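Local coordinates for putative periplasmic protein (Bacteroides vulgatus ATCC 8482, PDB 3DUE) that is of unknown function but belongs to a PepSY-like family of bacterial periplasmic proteins with a possible inhibitory role, at residues D52-D57 / T63-K68. Sequence-based numbering, arbitrary orientation.
With CAC (cacodylate ion), chain B.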
# COMPACT_ATOMS: atom_id res chain seq x y z
N ASP A 52 -6.00 7.63 -5.25
CA ASP A 52 -4.95 6.80 -4.61
C ASP A 52 -5.49 6.23 -3.29
O ASP A 52 -6.30 6.87 -2.63
CB ASP A 52 -3.65 7.58 -4.45
CG ASP A 52 -2.93 7.75 -5.77
OD1 ASP A 52 -3.26 7.03 -6.77
OD2 ASP A 52 -1.99 8.58 -5.78
N LYS A 53 -5.12 4.98 -2.99
CA LYS A 53 -5.72 4.23 -1.89
C LYS A 53 -4.70 3.54 -1.02
O LYS A 53 -3.71 3.00 -1.51
CB LYS A 53 -6.71 3.18 -2.48
CG LYS A 53 -7.07 2.01 -1.55
CD LYS A 53 -8.13 1.15 -2.12
CE LYS A 53 -8.61 0.02 -1.12
NZ LYS A 53 -7.53 -0.77 -0.54
N LEU A 54 -4.98 3.56 0.29
CA LEU A 54 -4.16 2.92 1.32
C LEU A 54 -5.05 1.93 2.09
O LEU A 54 -6.24 2.22 2.31
CB LEU A 54 -3.67 3.96 2.31
CG LEU A 54 -2.95 5.15 1.70
CD1 LEU A 54 -2.49 6.08 2.77
CD2 LEU A 54 -1.77 4.61 0.84
N GLU A 55 -4.47 0.80 2.47
CA GLU A 55 -5.05 -0.15 3.42
C GLU A 55 -3.99 -0.37 4.52
O GLU A 55 -2.79 -0.50 4.25
CB GLU A 55 -5.32 -1.51 2.79
CG GLU A 55 -6.04 -2.51 3.69
CD GLU A 55 -6.05 -3.90 3.11
OE1 GLU A 55 -4.94 -4.41 2.73
OE2 GLU A 55 -7.17 -4.49 3.06
N PHE A 56 -4.47 -0.50 5.74
CA PHE A 56 -3.65 -0.70 6.92
C PHE A 56 -4.18 -1.85 7.71
O PHE A 56 -5.39 -2.11 7.66
CB PHE A 56 -3.72 0.51 7.83
CG PHE A 56 -3.29 1.82 7.19
CD1 PHE A 56 -1.96 2.18 7.18
CD2 PHE A 56 -4.24 2.71 6.64
CE1 PHE A 56 -1.55 3.35 6.66
CE2 PHE A 56 -3.85 3.88 6.09
CZ PHE A 56 -2.49 4.23 6.11
N ASP A 57 -3.31 -2.51 8.47
CA ASP A 57 -3.71 -3.63 9.30
C ASP A 57 -4.29 -3.08 10.59
O ASP A 57 -4.43 -1.86 10.73
CB ASP A 57 -2.57 -4.64 9.52
CG ASP A 57 -1.41 -4.09 10.38
OD1 ASP A 57 -1.50 -3.02 11.01
OD2 ASP A 57 -0.39 -4.79 10.42
N THR A 63 -0.60 -2.29 4.52
CA THR A 63 -0.68 -3.56 3.77
C THR A 63 -0.88 -3.32 2.27
O THR A 63 -0.59 -4.19 1.47
CB THR A 63 -1.77 -4.47 4.35
OG1 THR A 63 -3.03 -3.78 4.35
CG2 THR A 63 -1.42 -4.84 5.76
N GLU A 64 -1.32 -2.13 1.89
CA GLU A 64 -1.46 -1.73 0.50
C GLU A 64 -1.25 -0.23 0.31
O GLU A 64 -1.80 0.60 1.04
CB GLU A 64 -2.83 -2.14 -0.08
CG GLU A 64 -3.00 -1.82 -1.55
CD GLU A 64 -4.35 -2.24 -2.13
OE1 GLU A 64 -4.98 -3.15 -1.60
OE2 GLU A 64 -4.77 -1.67 -3.15
N VAL A 65 -0.43 0.11 -0.69
CA VAL A 65 -0.20 1.50 -1.11
C VAL A 65 -0.44 1.44 -2.62
O VAL A 65 0.41 1.03 -3.39
CB VAL A 65 1.20 2.02 -0.75
CG1 VAL A 65 1.39 3.46 -1.24
CG2 VAL A 65 1.39 1.92 0.74
N ASN A 66 -1.65 1.81 -3.02
CA ASN A 66 -2.09 1.72 -4.41
C ASN A 66 -2.17 3.11 -5.01
O ASN A 66 -3.22 3.82 -4.89
CB ASN A 66 -3.42 0.98 -4.42
CG ASN A 66 -3.94 0.70 -5.76
OD1 ASN A 66 -3.62 1.38 -6.76
ND2 ASN A 66 -4.81 -0.31 -5.82
N CYS A 67 -1.05 3.51 -5.62
CA CYS A 67 -0.92 4.83 -6.24
C CYS A 67 -1.02 4.77 -7.76
O CYS A 67 -0.20 5.32 -8.47
CB CYS A 67 0.39 5.50 -5.75
SG CYS A 67 0.30 5.87 -4.02
N LYS A 68 -2.03 4.06 -8.26
CA LYS A 68 -2.18 3.86 -9.72
C LYS A 68 -2.44 5.17 -10.48
O LYS A 68 -2.32 5.20 -11.69
CB LYS A 68 -3.29 2.83 -10.02
CG LYS A 68 -4.71 3.37 -9.81
CD LYS A 68 -5.80 2.37 -10.28
CE LYS A 68 -6.10 1.28 -9.30
NZ LYS A 68 -6.73 1.83 -8.09
AS CAC B . -10.15 3.42 -7.03
O1 CAC B . -9.05 3.17 -8.38
O2 CAC B . -9.28 3.13 -5.53
C1 CAC B . -10.84 5.27 -6.93
C2 CAC B . -11.57 2.10 -7.18
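Lys53, Leu54 and Glu55 pair with Asn66, Val65 and Glu64 in an antiparallel beta hairpin near the middle of the chain, and a classic beta bulge breaks its regular pairing at Thr63. Lys53 and Asn66 exchange two backbone hydrogen bonds, the one from Asn66 N to Lys53 O measuring 2.8 Å. In the bulge, Thr63 and Glu64 both face Glu55, whose O accepts Thr63 N at 2.8 Å and Glu64 N at a longer 3.2 Å, both from the same face of its carbonyl plane. Glu55 N returns a bond to Glu64 O.

The bulge also brings two side chains together. With chi1 at 56°, Thr63 OG1 sits between its backbone N and carbonyl carbon and donates to Glu55 OE1 over 2.6 Å, reaching the carboxylate from above its plane. Further along the same face, Lys53 NZ makes a salt bridge to Asp45 OD2 of strand 41-48 and a long one of 3.6 Å to Glu64 OE1. This lysine probably eases the repulsion between the carboxylates of Glu64 and Glu55.

The other face is apolar. Leu54 and Val65 lie side by side, Leu54 CD2 4.0 Å from Val65 CG1, and helix 15-24 packs on both through Ile21 and Phe20, respectively.

At the open end of the hairpin, Asp52 OD1 rests against Cys67 CA and is hydrogen-bonded to Tyr69 N, as OD2 is to Ser70 OG. Lys68 NZ and Tyr69 OH both hydrogen-bond a cacodylate ion, probably from the crystallisation liquor, the lysine to O1 at 2.7 Å. Asn66 ND2, with the acceptor almost in its amide plane, donates to Glu64 OE2 at 3.0 Å.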